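Local coordinates for peptidase M16 domain protein (Alicyclobacillus acidocaldarius subsp. acidocaldarius DSM 446, PDB 4XEA) that is a putative M16-family metallopeptidase that binds a metal ion and probably hydrolyses peptides, at residues F92-Y97 and Y377-A382; R146-E151 and S418-S423; P191-L196 and P224-L229. All blocks are in the same frame, centred on the assembly; numbering follows the deposited sequence.

Contact 1: F92-Y97 and Y377-A382; sequences FDHTAY and YFLRGA
Arg380 grips Asp93 side-on with two nitrogens, yet the two flat groups are far from coplanar: carboxylate and guanidinium are turned 41° apart. Arg380 NH2 gives the straighter bond, 3.0 Å to Asp93 OD1, received on the syn lone pair and lying close to the guanidinium plane. Arg380 NE reaches Asp93 OD2 at 2.9 Å, also on the syn side but tilted out of both planes, which takes up the twist. Asp93 is aimed at the arginine by its first torsion (chi1 59°), which sets CG between the backbone N and the carbonyl carbon. Beside the salt bridge, Leu379 CD1 packs on His94 CB at 3.9 Å, and Leu379 also touches strand 31-37.

The helix 367-379 stops here in a Schellman motif: Ala382 N bonds to Tyr377 O and Gly381 N to Phe378 O, with Gly381 at positive phi. The contact joins the end of that helix to the turn leading into strand 95-101 of the six-stranded sheet. With an alanine in place of Arg380, the Asp93 carboxylate would probably lose its positive mate and rely on weaker or neutral donors such as Ser310. Ser310 bonds Asp93 OD2, while His94 ND1 makes a weak bond to OD1 and His94 NE2 is hydrogen-bonded to Tyr89 OH. With several donors converging on it, Asp93 is likely to keep its negative charge.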
loop_
_atom_site.group_PDB
_atom_site.type_symbol
_atom_site.label_atom_id
_atom_site.label_comp_id
_atom_site.label_asym_id
_atom_site.label_seq_id
_atom_site.Cartn_x
_atom_site.Cartn_y
_atom_site.Cartn_z
ATOM N N PHE A 92 10.549 -7.713 15.652
ATOM C CA PHE A 92 11.033 -7.813 17.029
ATOM C C PHE A 92 11.115 -9.239 17.503
ATOM O O PHE A 92 12.055 -9.614 18.230
ATOM C CB PHE A 92 10.123 -6.999 17.960
ATOM C CG PHE A 92 10.095 -5.553 17.627
ATOM C CD1 PHE A 92 11.281 -4.806 17.642
ATOM C CD2 PHE A 92 8.925 -4.930 17.279
ATOM C CE1 PHE A 92 11.285 -3.459 17.322
ATOM C CE2 PHE A 92 8.932 -3.549 16.992
ATOM C CZ PHE A 92 10.122 -2.842 17.001
ATOM N N ASP A 93 10.099 -10.026 17.168
ATOM C CA ASP A 93 9.928 -11.341 17.758
ATOM C C ASP A 93 9.703 -12.482 16.768
ATOM O O ASP A 93 9.409 -13.631 17.179
ATOM C CB ASP A 93 8.801 -11.328 18.820
ATOM C CG ASP A 93 7.440 -10.898 18.262
ATOM O OD1 ASP A 93 7.319 -10.644 17.043
ATOM O OD2 ASP A 93 6.488 -10.780 19.057
ATOM N N HIS A 94 9.806 -12.188 15.475
ATOM C CA HIS A 94 9.827 -13.265 14.483
ATOM C C HIS A 94 10.551 -12.810 13.220
ATOM O O HIS A 94 10.788 -11.600 12.998
ATOM C CB HIS A 94 8.397 -13.805 14.188
ATOM C CG HIS A 94 7.514 -12.862 13.417
ATOM N ND1 HIS A 94 6.677 -11.945 14.028
ATOM C CD2 HIS A 94 7.331 -12.704 12.082
ATOM C CE1 HIS A 94 6.019 -11.264 13.094
ATOM N NE2 HIS A 94 6.382 -11.725 11.906
ATOM N N THR A 95 10.980 -13.810 12.443
ATOM C CA THR A 95 11.526 -13.635 11.110
ATOM C C THR A 95 10.666 -14.468 10.164
ATOM O O THR A 95 10.327 -15.636 10.466
ATOM C CB THR A 95 13.004 -14.135 11.009
ATOM O OG1 THR A 95 13.784 -13.649 12.111
ATOM C CG2 THR A 95 13.646 -13.674 9.706
ATOM N N ALA A 96 10.291 -13.853 9.041
ATOM C CA ALA A 96 9.364 -14.445 8.075
ATOM C C ALA A 96 9.932 -14.469 6.651
ATOM O O ALA A 96 10.557 -13.489 6.203
ATOM C CB ALA A 96 8.042 -13.686 8.069
ATOM N N TYR A 97 9.673 -15.602 5.973
ATOM C CA TYR A 97 9.995 -15.866 4.570
ATOM C C TYR A 97 8.700 -16.200 3.823
ATOM O O TYR A 97 7.897 -17.036 4.276
ATOM C CB TYR A 97 11.012 -17.019 4.469
ATOM C CG TYR A 97 12.257 -16.758 5.313
ATOM C CD1 TYR A 97 13.351 -16.101 4.764
ATOM C CD2 TYR A 97 12.295 -17.073 6.680
ATOM C CE1 TYR A 97 14.453 -15.792 5.504
ATOM C CE2 TYR A 97 13.435 -16.776 7.454
ATOM C CZ TYR A 97 14.502 -16.129 6.857
ATOM O OH TYR A 97 15.630 -15.818 7.578
ATOM N N TYR A 377 -0.128 -14.389 15.370
ATOM C CA TYR A 377 -0.797 -14.780 16.610
ATOM C C TYR A 377 -0.374 -16.169 17.096
ATOM O O TYR A 377 -0.234 -16.401 18.296
ATOM C CB TYR A 377 -2.322 -14.684 16.460
ATOM C CG TYR A 377 -2.834 -13.231 16.418
ATOM C CD1 TYR A 377 -2.425 -12.322 17.402
ATOM C CD2 TYR A 377 -3.709 -12.769 15.432
ATOM C CE1 TYR A 377 -2.850 -11.036 17.417
ATOM C CE2 TYR A 377 -4.183 -11.424 15.457
ATOM C CZ TYR A 377 -3.718 -10.580 16.461
ATOM O OH TYR A 377 -4.078 -9.253 16.579
ATOM N N PHE A 378 -0.191 -17.108 16.168
ATOM C CA PHE A 378 0.325 -18.436 16.552
ATOM C C PHE A 378 1.669 -18.351 17.270
ATOM O O PHE A 378 1.835 -18.860 18.387
ATOM C CB PHE A 378 0.417 -19.383 15.338
ATOM C CG PHE A 378 1.080 -20.680 15.685
ATOM C CD1 PHE A 378 0.358 -21.696 16.264
ATOM C CD2 PHE A 378 2.446 -20.822 15.498
ATOM C CE1 PHE A 378 0.992 -22.897 16.638
ATOM C CE2 PHE A 378 3.104 -21.982 15.893
ATOM C CZ PHE A 378 2.394 -23.014 16.470
ATOM N N LEU A 379 2.623 -17.654 16.678
ATOM C CA LEU A 379 3.958 -17.579 17.228
ATOM C C LEU A 379 4.019 -16.812 18.585
ATOM O O LEU A 379 4.844 -17.135 19.446
ATOM C CB LEU A 379 4.940 -16.986 16.232
ATOM C CG LEU A 379 5.265 -17.822 14.972
ATOM C CD1 LEU A 379 6.241 -17.054 14.066
ATOM C CD2 LEU A 379 5.861 -19.212 15.348
ATOM N N ARG A 380 3.096 -15.873 18.773
ATOM C CA ARG A 380 2.960 -15.134 20.025
ATOM C C ARG A 380 2.151 -15.873 21.102
ATOM O O ARG A 380 1.814 -15.289 22.149
ATOM C CB ARG A 380 2.314 -13.782 19.703
ATOM C CG ARG A 380 3.385 -12.809 19.165
ATOM C CD ARG A 380 2.754 -11.545 18.553
ATOM N NE ARG A 380 3.799 -10.783 17.883
ATOM C CZ ARG A 380 3.638 -9.771 17.027
ATOM N NH1 ARG A 380 2.432 -9.268 16.752
ATOM N NH2 ARG A 380 4.718 -9.227 16.472
ATOM N N GLY A 381 1.785 -17.139 20.821
ATOM C CA GLY A 381 1.337 -18.060 21.841
ATOM C C GLY A 381 -0.054 -18.622 21.656
ATOM O O GLY A 381 -0.453 -19.455 22.465
ATOM N N ALA A 382 -0.795 -18.181 20.641
ATOM C CA ALA A 382 -2.137 -18.724 20.397
ATOM C C ALA A 382 -1.970 -20.011 19.600
ATOM O O ALA A 382 -2.139 -20.048 18.406
ATOM C CB ALA A 382 -3.004 -17.713 19.691
#

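Contact 2: R146-E151 and S418-S423; sequences RRAYME and SAVLPS. Unlike the reference sequence in segment 418-423: Leu421 (reference Val).
Ser418 OG has two polar partners: a water 2.7 Å away, which links it to Ala148 O of the helix, and, by a weak hydrogen bond, Leu254 O of the adjoining strand. The same water donates to Ala148 O at 2.6 Å. It bridges Ala148 O and Ser418 OG, which stand 4.3 Å apart, a polar link between helix and strand.

Two residues further along the strand the contact turns apolar and tight. Val420 CG2 presses on Ala148 CB at 3.4 Å, closer than ordinary carbon packing. In Val420 the CG1 branch is anti to the backbone N (chi1 180°), which leaves CG2 beside that N as the methyl that meets the helix.

Helix 144-156 follows helix 123-141, which carries the nickel ligand Glu136, and here it lies against strand 415-422 of the five-stranded mixed sheet. This is consistent with the two-part M16 fold, in which the metal-binding half faces a second, similar half. The neighbouring strand 241-246 receives the helix too, Arg147 resting on Phe246 and Glu151 on His242.

Along the helix, one turn apart, Arg147 NE forms a salt-bridging hydrogen bond to Glu151 OE2 at 2.9 Å, nearly straight (166°), on the anti lone pair and close to the guanidinium plane. Arg154 makes a second salt bridge to that oxygen, so two positive groups share the one carboxylate atom.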
loop_
_atom_site.group_PDB
_atom_site.type_symbol
_atom_site.label_atom_id
_atom_site.label_comp_id
_atom_site.label_asym_id
_atom_site.label_seq_id
_atom_site.Cartn_x
_atom_site.Cartn_y
_atom_site.Cartn_z
ATOM N N ARG A 146 12.279 6.960 10.787
ATOM C CA ARG A 146 12.891 5.898 11.567
ATOM C C ARG A 146 13.616 6.496 12.783
ATOM O O ARG A 146 13.548 5.955 13.887
ATOM C CB ARG A 146 13.841 5.047 10.715
ATOM C CG ARG A 146 14.121 3.656 11.355
ATOM C CD ARG A 146 13.029 2.640 10.978
ATOM N NE ARG A 146 12.987 1.507 11.907
ATOM C CZ ARG A 146 11.973 0.633 12.013
ATOM N NH1 ARG A 146 10.887 0.739 11.243
ATOM N NH2 ARG A 146 12.043 -0.365 12.891
ATOM N N ARG A 147 14.256 7.635 12.577
ATOM C CA ARG A 147 14.962 8.343 13.657
ATOM C C ARG A 147 14.035 8.786 14.822
ATOM O O ARG A 147 14.342 8.514 15.961
ATOM C CB ARG A 147 15.736 9.541 13.078
ATOM C CG ARG A 147 16.734 10.200 14.041
ATOM C CD ARG A 147 17.531 9.174 14.846
ATOM N NE ARG A 147 18.537 9.825 15.673
ATOM C CZ ARG A 147 19.724 10.234 15.241
ATOM N NH1 ARG A 147 20.089 10.048 13.970
ATOM N NH2 ARG A 147 20.557 10.844 16.088
ATOM N N ALA A 148 12.903 9.421 14.525
ATOM C CA ALA A 148 11.943 9.857 15.550
ATOM C C ALA A 148 11.419 8.673 16.360
ATOM O O ALA A 148 11.317 8.737 17.579
ATOM C CB ALA A 148 10.781 10.576 14.901
ATOM N N TYR A 149 11.082 7.609 15.639
ATOM C CA TYR A 149 10.657 6.339 16.232
ATOM C C TYR A 149 11.730 5.787 17.162
ATOM O O TYR A 149 11.449 5.455 18.320
ATOM C CB TYR A 149 10.349 5.359 15.100
ATOM C CG TYR A 149 9.999 3.980 15.534
ATOM C CD1 TYR A 149 10.884 2.930 15.318
ATOM C CD2 TYR A 149 8.820 3.714 16.170
ATOM C CE1 TYR A 149 10.580 1.637 15.702
ATOM C CE2 TYR A 149 8.501 2.399 16.583
ATOM C CZ TYR A 149 9.382 1.384 16.346
ATOM O OH TYR A 149 9.096 0.091 16.722
HETATM N N MSE A 150 12.972 5.730 16.688
HETATM C CA MSE A 150 14.028 5.143 17.522
HETATM C C MSE A 150 14.336 6.030 18.739
HETATM O O MSE A 150 14.631 5.503 19.801
HETATM C CB MSE A 150 15.303 4.786 16.721
HETATM C CG MSE A 150 15.141 3.512 15.799
HETATM SE SE MSE A 150 14.352 1.908 16.596
HETATM C CE MSE A 150 15.430 1.891 18.244
ATOM N N GLU A 151 14.186 7.346 18.598
ATOM C CA GLU A 151 14.389 8.269 19.748
ATOM C C GLU A 151 13.332 7.994 20.849
ATOM O O GLU A 151 13.658 7.909 22.010
ATOM C CB GLU A 151 14.358 9.742 19.314
ATOM C CG GLU A 151 15.575 10.222 18.531
ATOM C CD GLU A 151 16.914 9.964 19.251
ATOM O OE1 GLU A 151 16.947 9.910 20.511
ATOM O OE2 GLU A 151 17.928 9.808 18.529
ATOM N N SER A 418 7.870 13.033 22.354
ATOM C CA SER A 418 9.106 13.328 21.641
ATOM C C SER A 418 8.877 14.000 20.289
ATOM O O SER A 418 7.902 13.689 19.598
ATOM C CB SER A 418 9.928 12.052 21.492
ATOM O OG SER A 418 9.351 11.216 20.520
ATOM N N ALA A 419 9.791 14.892 19.905
ATOM C CA ALA A 419 9.631 15.708 18.713
ATOM C C ALA A 419 10.936 15.749 17.911
ATOM O O ALA A 419 12.053 15.672 18.452
ATOM C CB ALA A 419 9.194 17.151 19.094
ATOM N N VAL A 420 10.776 15.874 16.602
ATOM C CA VAL A 420 11.894 16.130 15.701
ATOM C C VAL A 420 11.565 17.454 15.089
ATOM O O VAL A 420 10.449 17.626 14.595
ATOM C CB VAL A 420 12.008 15.053 14.590
ATOM C CG1 VAL A 420 13.183 15.367 13.667
ATOM C CG2 VAL A 420 12.168 13.691 15.221
ATOM N N LEU A 421 12.518 18.381 15.138
ATOM C CA LEU A 421 12.288 19.773 14.800
ATOM C C LEU A 421 13.154 20.146 13.592
ATOM O O LEU A 421 14.289 19.685 13.471
ATOM C CB LEU A 421 12.628 20.670 16.003
ATOM C CG LEU A 421 11.938 20.331 17.342
ATOM C CD1 LEU A 421 12.429 21.264 18.455
ATOM C CD2 LEU A 421 10.420 20.427 17.209
ATOM N N PRO A 422 12.635 20.985 12.691
ATOM C CA PRO A 422 13.463 21.279 11.516
ATOM C C PRO A 422 14.804 21.918 11.890
ATOM O O PRO A 422 14.826 22.857 12.688
ATOM C CB PRO A 422 12.594 22.252 10.719
ATOM C CG PRO A 422 11.204 21.916 11.122
ATOM C CD PRO A 422 11.259 21.487 12.548
ATOM N N SER A 423 15.904 21.388 11.354
ATOM C CA SER A 423 17.214 22.062 11.423
ATOM C C SER A 423 17.156 23.398 10.705
ATOM O O SER A 423 16.504 23.512 9.659
ATOM C CB SER A 423 18.314 21.231 10.748
ATOM O OG SER A 423 18.845 20.292 11.654
ATOM O OXT SER A 423 17.779 24.377 11.126
HETATM O O HOH W 1 11.071 11.148 18.483
#

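Contact 3: P191-L196 and P224-L229; sequences PSNMVL and PAIERL
Residues 191-193 form a short 3-10 turn, Met194 N bonding back to Pro191 O, that presents Ser192 and Asn193 to the extended segment 224-229 just before the chain enters strand 194-200. Asn193 does most of the touching. A chi1 of -163° swings its amide away from the residue's own N and up to the 224-229 segment, where Asn193 CG lies 4.3 Å from Ile226 CD1.

Arg228 comes from the opposite direction, its chain bent at chi2. Asn193 OD1 sits 3.3 Å from Arg228 NH2, at the guanidinium edge and near its plane, while the amide is turned 37° from that plane. Their firmer partners lie elsewhere: Arg228 NH2 and Asn193 ND2 both bond Arg38 O, ND2 also bonds Phe188 O, and Arg228 NH1 forms a salt bridge with Asp43. One carbonyl therefore collects a donor from each segment. At the other end a water joins Ser192 OG to Pro224 O, 2.8 Å from each.

Strand 227-229 is an outer strand of a small antiparallel sheet with 45-48 and 51-54, and the contact sets it beside the entry to strand 194-200, an inner strand of the six-stranded mixed sheet in the alpha/beta fold of M16 peptidases.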
loop_
_atom_site.group_PDB
_atom_site.type_symbol
_atom_site.label_atom_id
_atom_site.label_comp_id
_atom_site.label_asym_id
_atom_site.label_seq_id
_atom_site.Cartn_x
_atom_site.Cartn_y
_atom_site.Cartn_z
ATOM N N PRO A 191 12.372 -26.998 13.100
ATOM C CA PRO A 191 10.959 -26.927 12.712
ATOM C C PRO A 191 9.954 -26.796 13.866
ATOM O O PRO A 191 8.856 -26.247 13.659
ATOM C CB PRO A 191 10.732 -28.237 11.930
ATOM C CG PRO A 191 12.019 -29.043 12.078
ATOM C CD PRO A 191 13.094 -28.069 12.382
ATOM N N SER A 192 10.333 -27.270 15.048
ATOM C CA SER A 192 9.528 -27.183 16.249
ATOM C C SER A 192 9.382 -25.732 16.707
ATOM O O SER A 192 8.482 -25.436 17.502
ATOM C CB SER A 192 10.149 -28.004 17.395
ATOM O OG SER A 192 11.436 -27.509 17.720
ATOM N N ASN A 193 10.250 -24.840 16.208
ATOM C CA ASN A 193 10.165 -23.419 16.564
ATOM C C ASN A 193 9.497 -22.570 15.479
ATOM O O ASN A 193 9.543 -21.325 15.538
ATOM C CB ASN A 193 11.543 -22.839 16.881
ATOM C CG ASN A 193 11.453 -21.474 17.656
ATOM O OD1 ASN A 193 10.696 -21.330 18.621
ATOM N ND2 ASN A 193 12.284 -20.531 17.270
HETATM N N MSE A 194 8.910 -23.239 14.481
HETATM C CA MSE A 194 8.428 -22.560 13.268
HETATM C C MSE A 194 6.982 -22.883 12.892
HETATM O O MSE A 194 6.333 -23.739 13.513
HETATM C CB MSE A 194 9.379 -22.831 12.083
HETATM C CG MSE A 194 10.810 -22.403 12.338
HETATM SE SE MSE A 194 11.992 -22.381 10.788
HETATM C CE MSE A 194 11.192 -20.960 9.682
ATOM N N VAL A 195 6.486 -22.181 11.860
ATOM C CA VAL A 195 5.120 -22.318 11.405
ATOM C C VAL A 195 5.096 -22.039 9.901
ATOM O O VAL A 195 5.867 -21.205 9.414
ATOM C CB VAL A 195 4.141 -21.405 12.174
ATOM C CG1 VAL A 195 4.375 -19.878 11.864
ATOM C CG2 VAL A 195 2.685 -21.839 11.949
ATOM N N LEU A 196 4.260 -22.804 9.188
ATOM C CA LEU A 196 4.047 -22.675 7.745
ATOM C C LEU A 196 2.557 -22.473 7.496
ATOM O O LEU A 196 1.734 -23.314 7.894
ATOM C CB LEU A 196 4.520 -23.939 7.009
ATOM C CG LEU A 196 4.376 -23.971 5.481
ATOM C CD1 LEU A 196 5.206 -22.823 4.826
ATOM C CD2 LEU A 196 4.795 -25.339 4.943
ATOM N N PRO A 224 15.756 -28.355 19.994
ATOM C CA PRO A 224 16.311 -27.529 21.074
ATOM C C PRO A 224 15.239 -26.966 22.039
ATOM O O PRO A 224 14.151 -26.562 21.622
ATOM C CB PRO A 224 16.992 -26.379 20.331
ATOM C CG PRO A 224 17.147 -26.882 18.912
ATOM C CD PRO A 224 15.976 -27.750 18.672
ATOM N N ALA A 225 15.558 -27.017 23.331
ATOM C CA ALA A 225 14.816 -26.338 24.389
ATOM C C ALA A 225 15.395 -24.916 24.469
ATOM O O ALA A 225 16.600 -24.740 24.502
ATOM C CB ALA A 225 15.021 -27.074 25.732
ATOM N N ILE A 226 14.534 -23.905 24.540
ATOM C CA ILE A 226 14.965 -22.526 24.577
ATOM C C ILE A 226 14.381 -21.862 25.824
ATOM O O ILE A 226 13.175 -21.890 25.990
ATOM C CB ILE A 226 14.470 -21.814 23.328
ATOM C CG1 ILE A 226 15.030 -22.486 22.044
ATOM C CG2 ILE A 226 14.791 -20.268 23.410
ATOM C CD1 ILE A 226 14.319 -22.023 20.765
ATOM N N GLU A 227 15.213 -21.342 26.711
ATOM C CA GLU A 227 14.710 -20.468 27.806
ATOM C C GLU A 227 14.978 -19.010 27.310
ATOM O O GLU A 227 16.128 -18.626 27.136
ATOM C CB GLU A 227 15.416 -20.704 29.122
ATOM C CG GLU A 227 14.858 -19.846 30.237
ATOM C CD GLU A 227 15.643 -19.843 31.486
ATOM O OE1 GLU A 227 16.768 -20.307 31.476
ATOM O OE2 GLU A 227 15.133 -19.355 32.508
ATOM N N ARG A 228 13.932 -18.223 27.144
ATOM C CA ARG A 228 14.076 -16.839 26.651
ATOM C C ARG A 228 14.513 -15.969 27.831
ATOM O O ARG A 228 13.880 -16.007 28.888
ATOM C CB ARG A 228 12.760 -16.309 26.091
ATOM C CG ARG A 228 12.024 -17.242 25.144
ATOM C CD ARG A 228 12.219 -16.922 23.728
ATOM N NE ARG A 228 11.776 -18.010 22.844
ATOM C CZ ARG A 228 11.877 -17.938 21.528
ATOM N NH1 ARG A 228 12.347 -16.817 20.980
ATOM N NH2 ARG A 228 11.492 -18.957 20.757
ATOM N N LEU A 229 15.615 -15.229 27.684
ATOM C CA LEU A 229 16.138 -14.419 28.779
ATOM C C LEU A 229 16.054 -12.908 28.468
ATOM O O LEU A 229 16.668 -12.435 27.491
ATOM C CB LEU A 229 17.578 -14.817 29.073
ATOM C CG LEU A 229 17.776 -16.278 29.494
ATOM C CD1 LEU A 229 19.257 -16.618 29.539
ATOM C CD2 LEU A 229 17.089 -16.555 30.877
HETATM O O HOH W 2 12.695 -25.635 19.367
#

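Overall arrangement
From the N terminus the chain passes 92-97, then 146-151, then 191-196. Contact 3 closes first, at 224-229, a short loop nested inside both of the others; it ties the small antiparallel sheet to the start of strand 194-200. Contact 1 closes at 377-382, bringing the end of helix 367-379 back to the six-stranded sheet. Contact 2 closes last, tying helix 144-156 to strand 415-422 of the five-stranded sheet. Contacts 1 and 2 cross, since their segments alternate, and touch through Phe92 and Tyr149. Contacts 1 and 3, centres 11 Å apart, meet where Val195 packs on Phe378 and Leu379, whereas contacts 2 and 3 lie on opposite sides of the chain's centre.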